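Local atomic coordinates of putative hydrolase (Chromobacterium violaceum, PDB entry 3MCW), a protein that is probably a hydrolase of the isochorismatase family, related to the nicotinamidases, whose substrate is not established. Residues A[5-13]-A[186-194]; A[135-146]-A[178-187]. All blocks are in the same frame, centred on the assembly; numbering follows the deposited sequence. Where two conformers were deposited one is given.

Contact 1. Residues A[5-13]-A[186-194]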
ATOM      1  N   PRO A   5     -18.135  19.447  -5.476  1.00 33.04           N
ATOM      2  CA  PRO A   5     -17.098  20.001  -4.581  1.00 30.96           C
ATOM      3  C   PRO A   5     -17.099  19.367  -3.200  1.00 28.70           C
ATOM      4  O   PRO A   5     -18.157  19.037  -2.690  1.00 29.73           O
ATOM      5  CB  PRO A   5     -17.476  21.477  -4.472  1.00 35.86           C
ATOM      6  CG  PRO A   5     -18.925  21.501  -4.704  1.00 34.83           C
ATOM      7  CD  PRO A   5     -19.212  20.426  -5.706  1.00 34.31           C
ATOM      8  N   LEU A   6     -15.918  19.225  -2.597  1.00 23.78           N
ATOM      9  CA  LEU A   6     -15.746  18.426  -1.392  1.00 20.56           C
ATOM     10  C   LEU A   6     -16.634  18.862  -0.244  1.00 19.98           C
ATOM     11  O   LEU A   6     -16.714  20.033   0.094  1.00 20.82           O
ATOM     12  CB  LEU A   6     -14.294  18.467  -0.918  1.00 18.95           C
ATOM     13  CG  LEU A   6     -13.964  17.719   0.379  1.00 18.54           C
ATOM     14  CD1 LEU A   6     -14.053  16.211   0.190  1.00 24.48           C
ATOM     15  CD2 LEU A   6     -12.582  18.127   0.852  1.00 22.85           C
ATOM     16  N   ARG A   7     -17.270  17.870   0.336  1.00 19.33           N
ATOM     17  CA  ARG A   7     -18.100  18.038   1.503  1.00 18.89           C
ATOM     18  C   ARG A   7     -17.801  16.895   2.478  1.00 17.74           C
ATOM     19  O   ARG A   7     -17.836  15.726   2.096  1.00 23.84           O
ATOM     20  CB  ARG A   7     -19.582  18.049   1.075  1.00 21.71           C
ATOM     21  CG  ARG A   7     -20.623  18.041   2.185  1.00 25.56           C
ATOM     22  CD  ARG A   7     -22.020  17.700   1.648  1.00 28.42           C
ATOM     23  NE  ARG A   7     -23.017  17.651   2.722  1.00 34.96           N
ATOM     24  N   PHE A   8     -17.486  17.227   3.728  1.00 15.03           N
ATOM     25  CA  PHE A   8     -17.300  16.216   4.750  1.00 15.84           C
ATOM     26  C   PHE A   8     -18.635  15.603   5.096  1.00 17.77           C
ATOM     27  O   PHE A   8     -19.651  16.287   5.108  1.00 21.55           O
ATOM     28  CB  PHE A   8     -16.630  16.803   5.996  1.00 12.54           C
ATOM     29  CG  PHE A   8     -15.222  17.187   5.761  1.00 12.15           C
ATOM     30  CD1 PHE A   8     -14.276  16.188   5.509  1.00 13.80           C
ATOM     31  CD2 PHE A   8     -14.810  18.493   5.721  1.00 14.53           C
ATOM     32  CE1 PHE A   8     -12.961  16.470   5.242  1.00 15.76           C
ATOM     33  CE2 PHE A   8     -13.436  18.772   5.465  1.00 16.05           C
ATOM     34  CZ  PHE A   8     -12.551  17.741   5.229  1.00 17.30           C
ATOM     35  N   SER A   9     -18.615  14.297   5.325  1.00 20.25           N
ATOM     36  CA  SER A   9     -19.818  13.564   5.705  0.50 23.29           C
ATOM     37  C   SER A   9     -20.064  13.650   7.211  1.00 21.67           C
ATOM     38  O   SER A   9     -21.181  13.441   7.673  1.00 26.76           O
ATOM     39  CB  SER A   9     -19.708  12.104   5.273  0.50 21.92           C
ATOM     40  OG  SER A   9     -18.557  11.499   5.823  0.50 24.63           O
ATOM     41  N   SER A  10     -19.000  13.948   7.974  1.00 18.43           N
ATOM     42  CA  SER A  10     -19.083  14.096   9.423  1.00 16.66           C
ATOM     43  C   SER A  10     -18.714  15.511   9.844  1.00 15.37           C
ATOM     44  O   SER A  10     -18.227  16.290   9.033  1.00 17.27           O
ATOM     45  CB  SER A  10     -18.135  13.113  10.139  1.00 16.31           C
ATOM     46  OG  SER A  10     -16.816  13.619  10.297  1.00 15.66           O
ATOM     47  N   ASP A  11     -18.991  15.843  11.106  1.00 14.49           N
ATOM     48  CA  ASP A  11     -18.645  17.146  11.656  1.00 14.60           C
ATOM     49  C   ASP A  11     -17.308  17.110  12.418  1.00 13.62           C
ATOM     50  O   ASP A  11     -16.929  18.084  13.085  1.00 17.13           O
ATOM     51  CB  ASP A  11     -19.755  17.739  12.525  1.00 17.13           C
ATOM     52  CG  ASP A  11     -20.028  16.937  13.789  1.00 20.08           C
ATOM     53  OD1 ASP A  11     -19.318  15.962  14.101  1.00 21.52           O
ATOM     54  OD2 ASP A  11     -21.009  17.292  14.463  1.00 28.86           O
ATOM     55  N   LYS A  12     -16.572  15.998  12.340  1.00 11.09           N
ATOM     56  CA  LYS A  12     -15.345  15.822  13.100  1.00 10.37           C
ATOM     57  C   LYS A  12     -14.261  15.129  12.295  1.00  8.83           C
ATOM     58  O   LYS A  12     -13.633  14.201  12.780  1.00  8.91           O
ATOM     59  CB  LYS A  12     -15.627  15.102  14.436  1.00 12.51           C
ATOM     60  CG  LYS A  12     -16.352  13.775  14.304  1.00 13.40           C
ATOM     61  CD  LYS A  12     -16.633  13.130  15.661  1.00 17.06           C
ATOM     62  CE  LYS A  12     -17.385  11.826  15.486  1.00 19.44           C
ATOM     63  NZ  LYS A  12     -17.732  11.110  16.758  1.00 23.62           N
ATOM     64  N   PRO A  13     -13.977  15.596  11.058  1.00  8.30           N
ATOM     65  CA  PRO A  13     -12.890  14.986  10.308  1.00  7.42           C
ATOM     66  C   PRO A  13     -11.592  15.149  11.082  1.00  6.64           C
ATOM     67  O   PRO A  13     -11.319  16.202  11.685  1.00  7.82           O
ATOM     68  CB  PRO A  13     -12.899  15.781   8.999  1.00  8.62           C
ATOM     69  CG  PRO A  13     -13.445  17.131   9.384  1.00  9.13           C
ATOM     70  CD  PRO A  13     -14.495  16.816  10.407  1.00  9.16           C
ATOM     71  N   ASP A 186      -9.348  23.064  -0.977  1.00 12.85           N
ATOM     72  CA  ASP A 186     -10.662  22.355  -1.047  0.50 13.40           C
ATOM     73  C   ASP A 186     -11.120  21.998   0.364  1.00 11.87           C
ATOM     74  O   ASP A 186     -12.266  22.116   0.776  1.00 12.51           O
ATOM     75  CB  ASP A 186     -10.588  20.972  -1.801  0.50 14.50           C
ATOM     76  CG  ASP A 186     -10.117  21.059  -3.278  0.50 15.22           C
ATOM     77  OD1 ASP A 186     -10.432  22.088  -3.940  0.50 19.46           O
ATOM     78  OD2 ASP A 186      -9.455  20.075  -3.770  0.50 17.54           O
ATOM     79  N   ILE A 187     -10.172  21.405   1.075  1.00  9.57           N
ATOM     80  CA  ILE A 187     -10.402  20.897   2.421  1.00  9.07           C
ATOM     81  C   ILE A 187     -10.771  22.071   3.363  1.00  9.15           C
ATOM     82  O   ILE A 187     -11.729  21.998   4.141  1.00 10.08           O
ATOM     83  CB  ILE A 187      -9.161  20.144   2.916  1.00  9.25           C
ATOM     84  CG1 ILE A 187      -9.027  18.804   2.184  1.00 10.44           C
ATOM     85  CG2 ILE A 187      -9.251  19.957   4.432  1.00 10.96           C
ATOM     86  CD1 ILE A 187      -7.623  18.240   2.161  1.00 11.83           C
ATOM     87  N   LEU A 188     -10.006  23.155   3.296  1.00  9.21           N
ATOM     88  CA  LEU A 188     -10.241  24.299   4.161  1.00 10.63           C
ATOM     89  C   LEU A 188     -11.585  24.909   3.870  1.00 11.13           C
ATOM     90  O   LEU A 188     -12.291  25.310   4.806  1.00 12.21           O
ATOM     91  CB  LEU A 188      -9.114  25.321   4.009  1.00 11.74           C
ATOM     92  CG  LEU A 188      -7.742  24.886   4.535  1.00 12.38           C
ATOM     93  CD1 LEU A 188      -6.670  25.904   4.095  1.00 17.69           C
ATOM     94  CD2 LEU A 188      -7.760  24.680   6.061  1.00 14.67           C
ATOM     95  N   ALA A 189     -11.973  24.975   2.603  1.00 11.26           N
ATOM     96  CA  ALA A 189     -13.296  25.482   2.252  1.00 12.84           C
ATOM     97  C   ALA A 189     -14.382  24.568   2.812  1.00 12.59           C
ATOM     98  O   ALA A 189     -15.399  25.027   3.340  1.00 14.46           O
ATOM     99  CB  ALA A 189     -13.420  25.615   0.747  1.00 14.87           C
ATOM    100  N   ALA A 190     -14.168  23.257   2.730  1.00 11.65           N
ATOM    101  CA  ALA A 190     -15.160  22.290   3.212  1.00 12.31           C
ATOM    102  C   ALA A 190     -15.361  22.387   4.728  1.00 11.61           C
ATOM    103  O   ALA A 190     -16.495  22.202   5.222  1.00 12.16           O
ATOM    104  CB  ALA A 190     -14.768  20.867   2.820  1.00 13.83           C
ATOM    105  N   LEU A 191     -14.306  22.704   5.475  1.00 11.26           N
ATOM    106  CA  LEU A 191     -14.461  22.896   6.918  1.00 10.77           C
ATOM    107  C   LEU A 191     -15.481  23.986   7.242  1.00 11.58           C
ATOM    108  O   LEU A 191     -16.245  23.855   8.184  1.00 12.64           O
ATOM    109  CB  LEU A 191     -13.148  23.262   7.569  1.00 11.52           C
ATOM    110  CG  LEU A 191     -12.054  22.211   7.599  1.00 11.81           C
ATOM    111  CD1 LEU A 191     -10.809  22.745   8.270  1.00 14.34           C
ATOM    112  CD2 LEU A 191     -12.541  20.924   8.289  1.00 14.26           C
ATOM    113  N   GLY A 192     -15.467  25.059   6.461  1.00 12.33           N
ATOM    114  CA  GLY A 192     -16.386  26.159   6.649  1.00 13.03           C
ATOM    115  C   GLY A 192     -17.845  25.848   6.390  1.00 13.13           C
ATOM    116  O   GLY A 192     -18.694  26.640   6.773  1.00 15.26           O
ATOM    117  N   ASN A 193     -18.119  24.724   5.723  1.00 12.49           N
ATOM    118  CA  ASN A 193     -19.483  24.291   5.404  1.00 12.69           C
ATOM    119  C   ASN A 193     -20.061  23.292   6.389  1.00 11.43           C
ATOM    120  O   ASN A 193     -21.258  22.988   6.321  1.00 13.68           O
ATOM    121  CB  ASN A 193     -19.558  23.731   3.980  1.00 14.85           C
ATOM    122  CG  ASN A 193     -19.214  24.749   2.924  1.00 17.57           C
ATOM    123  OD1 ASN A 193     -18.605  24.406   1.898  1.00 23.41           O
ATOM    124  ND2 ASN A 193     -19.567  25.997   3.164  1.00 21.02           N
ATOM    125  N   ILE A 194     -19.264  22.831   7.352  1.00 11.02           N
ATOM    126  CA  ILE A 194     -19.746  21.843   8.296  1.00 11.16           C
ATOM    127  C   ILE A 194     -20.900  22.392   9.121  1.00 11.98           C
ATOM    128  O   ILE A 194     -21.927  21.735   9.280  1.00 12.98           O
ATOM    129  CB  ILE A 194     -18.619  21.357   9.202  1.00 11.84           C
ATOM    130  CG1 ILE A 194     -17.649  20.508   8.366  1.00 12.95           C
ATOM    131  CG2 ILE A 194     -19.184  20.546  10.405  1.00 14.29           C
ATOM    132  CD1 ILE A 194     -16.439  20.078   9.121  1.00 14.90           C
TER
HETATM  133  O   HOH W   1     -18.474  21.406   1.652  1.00 24.43           O
HETATM  134  O   HOH W   2     -18.062  20.078   4.334  1.00 14.18           O

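Contact 2. Residues A[135-146]-A[178-187]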
ATOM      1  N   GLY A 135      -8.162   3.008   3.747  1.00  5.98           N
ATOM      2  CA  GLY A 135      -9.294   2.831   2.861  1.00  6.74           C
ATOM      3  C   GLY A 135      -9.846   1.409   2.932  1.00  6.61           C
ATOM      4  O   GLY A 135     -11.056   1.189   3.036  1.00  7.19           O
ATOM      5  N   ASN A 136      -8.952   0.418   2.950  1.00  6.76           N
ATOM      6  CA  ASN A 136      -9.419  -0.962   3.015  1.00  7.27           C
ATOM      7  C   ASN A 136     -10.053  -1.328   4.353  1.00  7.24           C
ATOM      8  O   ASN A 136     -10.910  -2.205   4.405  1.00  8.80           O
ATOM      9  CB  ASN A 136      -8.280  -1.950   2.698  1.00  7.58           C
ATOM     10  CG  ASN A 136      -7.850  -2.039   1.221  1.00  7.56           C
ATOM     11  OD1 ASN A 136      -6.987  -2.856   0.918  1.00  9.04           O
ATOM     12  ND2 ASN A 136      -8.428  -1.290   0.331  1.00  8.35           N
ATOM     13  N   LEU A 137      -9.653  -0.640   5.423  1.00  7.16           N
ATOM     14  CA  LEU A 137     -10.273  -0.815   6.742  1.00  7.99           C
ATOM     15  C   LEU A 137     -11.646  -0.139   6.827  1.00  8.35           C
ATOM     16  O   LEU A 137     -12.354  -0.322   7.813  1.00 11.64           O
ATOM     17  CB  LEU A 137      -9.352  -0.285   7.849  1.00  8.08           C
ATOM     18  CG  LEU A 137      -8.106  -1.138   8.137  1.00  8.28           C
ATOM     19  CD1 LEU A 137      -7.162  -0.383   9.068  1.00  9.93           C
ATOM     20  CD2 LEU A 137      -8.460  -2.513   8.720  1.00 10.17           C
ATOM     21  N   GLY A 138     -12.024   0.656   5.843  1.00  8.16           N
ATOM     22  CA  GLY A 138     -13.328   1.304   5.785  1.00  9.16           C
ATOM     23  C   GLY A 138     -13.387   2.746   6.231  1.00  9.16           C
ATOM     24  O   GLY A 138     -14.452   3.279   6.442  1.00 13.30           O
ATOM     25  N   PHE A 139     -12.235   3.379   6.415  1.00  7.49           N
ATOM     26  CA  PHE A 139     -12.199   4.821   6.707  1.00  7.60           C
ATOM     27  C   PHE A 139     -12.408   5.589   5.421  1.00  8.00           C
ATOM     28  O   PHE A 139     -12.023   5.168   4.330  1.00  9.86           O
ATOM     29  CB  PHE A 139     -10.856   5.190   7.331  1.00  7.87           C
ATOM     30  CG  PHE A 139     -10.685   4.599   8.679  1.00  7.74           C
ATOM     31  CD1 PHE A 139     -11.173   5.250   9.785  1.00  9.80           C
ATOM     32  CD2 PHE A 139     -10.019   3.403   8.866  1.00  8.65           C
ATOM     33  CE1 PHE A 139     -11.066   4.699  11.030  1.00 10.71           C
ATOM     34  CE2 PHE A 139      -9.901   2.824  10.128  1.00  8.84           C
ATOM     35  CZ  PHE A 139     -10.444   3.476  11.211  1.00  8.93           C
ATOM     36  N   ALA A 140     -13.060   6.747   5.551  1.00  7.99           N
ATOM     37  CA  ALA A 140     -13.277   7.709   4.457  1.00  8.29           C
ATOM     38  C   ALA A 140     -12.085   8.668   4.481  1.00  7.94           C
ATOM     39  O   ALA A 140     -11.969   9.493   5.378  1.00 10.44           O
ATOM     40  CB  ALA A 140     -14.561   8.441   4.664  1.00 10.55           C
ATOM     41  N   VAL A 141     -11.218   8.558   3.489  1.00  7.60           N
ATOM     42  CA  VAL A 141      -9.950   9.271   3.491  1.00  7.23           C
ATOM     43  C   VAL A 141      -9.911  10.336   2.407  1.00  6.99           C
ATOM     44  O   VAL A 141     -10.207  10.070   1.242  1.00  7.73           O
ATOM     45  CB  VAL A 141      -8.758   8.317   3.258  1.00  7.83           C
ATOM     46  CG1 VAL A 141      -7.464   9.083   3.243  1.00 10.52           C
ATOM     47  CG2 VAL A 141      -8.772   7.196   4.277  1.00 11.30           C
ATOM     48  N   CYS A 142      -9.550  11.554   2.818  1.00  6.75           N
ATOM     49  CA  CYS A 142      -9.186  12.643   1.877  0.50  7.16           C
ATOM     50  C   CYS A 142      -7.695  12.819   1.990  1.00  7.22           C
ATOM     51  O   CYS A 142      -7.170  13.106   3.060  1.00 10.10           O
ATOM     52  CB  CYS A 142      -9.821  13.999   2.217  0.50  8.28           C
ATOM     53  SG  CYS A 142     -11.601  14.036   2.152  0.50 12.72           S
ATOM     54  N   LEU A 143      -6.993  12.660   0.872  1.00  6.70           N
ATOM     55  CA  LEU A 143      -5.548  12.813   0.823  1.00  6.55           C
ATOM     56  C   LEU A 143      -5.242  14.205   0.304  1.00  6.34           C
ATOM     57  O   LEU A 143      -5.560  14.525  -0.856  1.00  7.31           O
ATOM     58  CB  LEU A 143      -4.943  11.730  -0.077  1.00  7.21           C
ATOM     59  CG  LEU A 143      -3.433  11.781  -0.186  1.00  7.73           C
ATOM     60  CD1 LEU A 143      -2.738  11.661   1.145  1.00  7.37           C
ATOM     61  CD2 LEU A 143      -2.971  10.630  -1.082  1.00 11.17           C
ATOM     62  N   ALA A 144      -4.650  15.060   1.141  1.00  6.13           N
ATOM     63  CA  ALA A 144      -4.314  16.443   0.797  1.00  6.58           C
ATOM     64  C   ALA A 144      -2.987  16.421   0.067  1.00  6.62           C
ATOM     65  O   ALA A 144      -1.913  16.549   0.663  1.00  6.83           O
ATOM     66  CB  ALA A 144      -4.267  17.330   2.050  1.00  8.34           C
ATOM     67  N   GLU A 145      -3.049  16.255  -1.246  1.00  6.78           N
ATOM     68  CA  GLU A 145      -1.847  15.896  -1.992  1.00  6.92           C
ATOM     69  C   GLU A 145      -0.791  17.004  -2.040  1.00  6.48           C
ATOM     70  O   GLU A 145       0.385  16.745  -2.160  1.00  6.75           O
ATOM     71  CB  GLU A 145      -2.183  15.363  -3.392  1.00  8.04           C
ATOM     72  CG  GLU A 145      -2.779  16.375  -4.317  1.00  8.37           C
ATOM     73  CD  GLU A 145      -1.745  17.222  -5.045  1.00  8.20           C
ATOM     74  OE1 GLU A 145      -0.603  16.762  -5.253  1.00  8.76           O
ATOM     75  OE2 GLU A 145      -2.109  18.360  -5.429  1.00 12.68           O
ATOM     76  N   ASP A 146      -1.249  18.262  -1.984  1.00  6.56           N
ATOM     77  CA  ASP A 146      -0.332  19.403  -1.932  1.00  6.58           C
ATOM     78  C   ASP A 146       0.415  19.526  -0.621  1.00  6.63           C
ATOM     79  O   ASP A 146       1.393  20.251  -0.524  1.00  7.88           O
ATOM     80  CB  ASP A 146      -1.036  20.703  -2.303  1.00  7.96           C
ATOM     81  CG  ASP A 146      -2.171  21.074  -1.371  1.00  8.47           C
ATOM     82  OD1 ASP A 146      -2.907  20.173  -0.905  1.00  8.78           O
ATOM     83  OD2 ASP A 146      -2.392  22.279  -1.142  1.00 12.31           O
ATOM     84  N   TYR A 178      -8.798   3.827  -2.923  1.00  7.10           N
ATOM     85  CA  TYR A 178      -8.444   3.914  -1.503  1.00  7.28           C
ATOM     86  C   TYR A 178      -8.845   5.204  -0.804  1.00  7.27           C
ATOM     87  O   TYR A 178      -8.930   5.220   0.420  1.00  8.23           O
ATOM     88  CB  TYR A 178      -6.944   3.698  -1.320  1.00  7.14           C
ATOM     89  CG  TYR A 178      -6.441   2.374  -1.853  1.00  6.63           C
ATOM     90  CD1 TYR A 178      -6.430   1.215  -1.060  1.00  6.81           C
ATOM     91  CD2 TYR A 178      -5.915   2.286  -3.120  1.00  6.80           C
ATOM     92  CE1 TYR A 178      -5.920   0.014  -1.573  1.00  7.27           C
ATOM     93  CE2 TYR A 178      -5.420   1.078  -3.632  1.00  7.19           C
ATOM     94  CZ  TYR A 178      -5.425  -0.030  -2.854  1.00  7.04           C
ATOM     95  OH  TYR A 178      -4.930  -1.232  -3.315  1.00  8.10           O
ATOM     96  N   CYS A 179      -8.996   6.294  -1.552  1.00  7.05           N
ATOM     97  CA  CYS A 179      -9.222   7.622  -0.963  1.00  6.85           C
ATOM     98  C   CYS A 179      -9.716   8.572  -2.026  1.00  7.44           C
ATOM     99  O   CYS A 179      -9.834   8.207  -3.204  1.00  8.79           O
ATOM    100  CB  CYS A 179      -7.933   8.168  -0.357  1.00  6.92           C
ATOM    101  SG  CYS A 179      -6.694   8.633  -1.593  1.00  7.89           S
ATOM    102  N   ARG A 180     -10.079   9.782  -1.602  1.00  6.95           N
ATOM    103  CA  ARG A 180     -10.308  10.896  -2.509  1.00  7.05           C
ATOM    104  C   ARG A 180      -9.094  11.806  -2.438  1.00  6.48           C
ATOM    105  O   ARG A 180      -8.795  12.381  -1.382  1.00  7.85           O
ATOM    106  CB  ARG A 180     -11.560  11.653  -2.092  1.00  8.43           C
ATOM    107  CG  ARG A 180     -11.885  12.789  -3.037  1.00 11.78           C
ATOM    108  CD  ARG A 180     -13.193  13.444  -2.702  1.00 16.46           C
ATOM    109  NE  ARG A 180     -13.430  14.578  -3.564  1.00 19.20           N
ATOM    110  CZ  ARG A 180     -14.601  15.161  -3.703  1.00 20.05           C
ATOM    111  NH1 ARG A 180     -15.633  14.732  -2.999  1.00 24.87           N
ATOM    112  NH2 ARG A 180     -14.711  16.192  -4.513  1.00 28.67           N
ATOM    113  N   VAL A 181      -8.402  11.982  -3.560  1.00  7.18           N
ATOM    114  CA  VAL A 181      -7.270  12.906  -3.638  1.00  7.06           C
ATOM    115  C   VAL A 181      -7.830  14.321  -3.842  1.00  7.21           C
ATOM    116  O   VAL A 181      -8.628  14.554  -4.721  1.00  9.86           O
ATOM    117  CB  VAL A 181      -6.346  12.505  -4.785  1.00  7.89           C
ATOM    118  CG1 VAL A 181      -5.254  13.582  -4.981  1.00 10.40           C
ATOM    119  CG2 VAL A 181      -5.736  11.132  -4.505  1.00  9.10           C
ATOM    120  N   CYS A 182      -7.379  15.263  -3.007  1.00  8.39           N
ATOM    121  CA  CYS A 182      -7.813  16.626  -3.173  0.50  9.57           C
ATOM    122  C   CYS A 182      -6.757  17.588  -2.674  1.00  8.64           C
ATOM    123  O   CYS A 182      -5.630  17.180  -2.360  1.00  9.54           O
ATOM    124  CB  CYS A 182      -9.107  16.797  -2.423  0.50 12.17           C
ATOM    125  SG  CYS A 182      -8.872  16.415  -0.688  0.50 15.46           S
ATOM    126  N   GLY A 183      -7.059  18.880  -2.732  1.00  9.42           N
ATOM    127  CA  GLY A 183      -6.122  19.892  -2.301  1.00  9.76           C
ATOM    128  C   GLY A 183      -6.515  20.493  -0.970  1.00  8.53           C
ATOM    129  O   GLY A 183      -7.680  20.570  -0.600  1.00  9.61           O
ATOM    130  N   SER A 184      -5.517  21.026  -0.297  1.00  9.22           N
ATOM    131  CA  SER A 184      -5.741  21.652   0.997  1.00  9.58           C
ATOM    132  C   SER A 184      -6.719  22.814   0.903  1.00  9.40           C
ATOM    133  O   SER A 184      -7.495  22.991   1.832  1.00 10.28           O
ATOM    134  CB  SER A 184      -4.436  22.102   1.645  1.00 10.87           C
ATOM    135  OG  SER A 184      -3.780  23.114   0.913  1.00 12.02           O
ATOM    136  N   ALA A 185      -6.722  23.599  -0.180  1.00 10.84           N
ATOM    137  CA  ALA A 185      -7.675  24.712  -0.302  1.00 12.31           C
ATOM    138  C   ALA A 185      -9.096  24.165  -0.277  1.00 11.09           C
ATOM    139  O   ALA A 185      -9.994  24.778   0.339  1.00 13.53           O
ATOM    140  CB  ALA A 185      -7.415  25.537  -1.544  1.00 15.05           C
ATOM    141  N   ASP A 186      -9.348  23.064  -0.977  1.00 12.85           N
ATOM    142  CA  ASP A 186     -10.662  22.355  -1.047  0.50 13.40           C
ATOM    143  C   ASP A 186     -11.120  21.998   0.364  1.00 11.87           C
ATOM    144  O   ASP A 186     -12.266  22.116   0.776  1.00 12.51           O
ATOM    145  CB  ASP A 186     -10.588  20.972  -1.801  0.50 14.50           C
ATOM    146  CG  ASP A 186     -10.117  21.059  -3.278  0.50 15.22           C
ATOM    147  OD1 ASP A 186     -10.432  22.088  -3.940  0.50 19.46           O
ATOM    148  OD2 ASP A 186      -9.455  20.075  -3.770  0.50 17.54           O
ATOM    149  N   ILE A 187     -10.172  21.405   1.075  1.00  9.57           N
ATOM    150  CA  ILE A 187     -10.402  20.897   2.421  1.00  9.07           C
ATOM    151  C   ILE A 187     -10.771  22.071   3.363  1.00  9.15           C
ATOM    152  O   ILE A 187     -11.729  21.998   4.141  1.00 10.08           O
ATOM    153  CB  ILE A 187      -9.161  20.144   2.916  1.00  9.25           C
ATOM    154  CG1 ILE A 187      -9.027  18.804   2.184  1.00 10.44           C
ATOM    155  CG2 ILE A 187      -9.251  19.957   4.432  1.00 10.96           C
ATOM    156  CD1 ILE A 187      -7.623  18.240   2.161  1.00 11.83           C
TER
HETATM  157  O   HOH W   3     -11.227   6.139   1.765  1.00 11.80           O
HETATM  158  O   HOH W   4      -4.923  23.454  -2.466  1.00 16.24           O

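Contact 1. Residues A[5-13]-A[186-194]
Phe8 and Leu6 are the two bumps that the irregular chain 5-13 pushes against helix 184-191, and the methyl of Ala190 sits between them. This small residue makes a shallow hollow in the helix surface: Ala190 CB comes 3.6 Å from Phe8 CE2, while on its other flank the CD2 branch of Leu6 drops in beside it. A chi1 of 177°, with CG opposite the backbone nitrogen, swings the isobutyl group of Leu6 toward the helix, and its CD2 branch makes the contact, meeting Ile187 CG1 at 3.9 Å. The Phe8 ring is the larger wedge. Its CE2 corner lies 3.7 Å from Leu191 CD2, its CZ approaches Ile187 CG2, and Ile187 O lies almost level with the ring, facing its edge. Over one face lies the pyrrolidine of Pro13, with CG centred 3.9 Å above the plane, so the loop folds back on its own aromatic. Farther along, Ile194 fills a hollow lined by Phe8, Asp11 and Pro13: its CG2 lies 3.6 Å from Asp11 CB, and its CD1 packs against Pro13 CD. The Phe8 ring also packs on Glu115 and Val117 of strand 115-121.

No direct hydrogen bond joins the two segments. One water links Leu6 O to Asn193 OD1; a second accepts from Phe8 N, 3.0 Å away, and donates to Ala190 O. The chemistry therefore implies that the N-terminal arm is fixed to the C-terminal helix mainly by apolar fit, with water satisfying backbone polar groups along the seam.

Contact 2. Residues A[135-146]-A[178-187]
Strands 140-144 and 180-182 run side by side as the last two strands of the parallel sheet in this isochorismatase-family alpha/beta fold, and 180-182 forms its edge within the chain. Three backbone hydrogen bonds join them: Arg180 N to Val141 O, Leu143 N to Arg180 O and Cys182 N to Leu143 O, the last almost straight at 178°. A fourth, Glu145 N to Cys182 O, continues the pattern where the chain turns. A CA-H...O contact from Cys142 CA to Arg180 O, 3.3 Å, adds to the seam. Ahead of the paired residues, a water accepts from Val141 N and donates to Phe139 O and Tyr178 O.

Apolar contacts follow the two faces of the sheet. Leu143 CB packs on Cys179 SG at 3.9 Å, on the face covered by helices 123-136 and 163-174. On the other face Ala144 CB is pressed tightly against Ile187 CD1, 3.5 Å away.

At the start of the contact, Asn136 ND2 approaches the Tyr178 ring obliquely, 3.4 Å from CE1, with the amide and ring planes 32° apart. The same amide hydrogen-bonds to Asn96 and Ser97 of the second subunit, so this corner belongs to the dimer interface.

Polar side chains secure the far end, where Gly183 is the N-cap of helix 184-191. Asp146 CG lies between the backbone N and the carbonyl carbon (chi1 62°), which turns the carboxylate to Ser184. Both donors come on the syn side, a little out of the carboxylate plane: Ser184 N to OD1 at 2.8 Å, and Ser184 OG to OD2 at 2.6 Å.

Overall arrangement
The two contacts lie on the same side of the chain's centre, about 12 Å apart between centres, and share helix 184-191 with Asp186 and Ile187 in common. Along the chain 5-13 comes first, then 135-146, then 178-187 running straight on into 186-194, so contact 1 brings together the two ends of the chain. Contact 2 adds the edge strand to the parallel sheet and starts the helix; contact 1 packs the arm leading into strand 14-18 against that helix. Leu6 CD1 packs on Cys142 SG in the conformer modelled, so the arm lies against the sheet face of Cys142 and Ala144, the face on which helix 184-191 also packs.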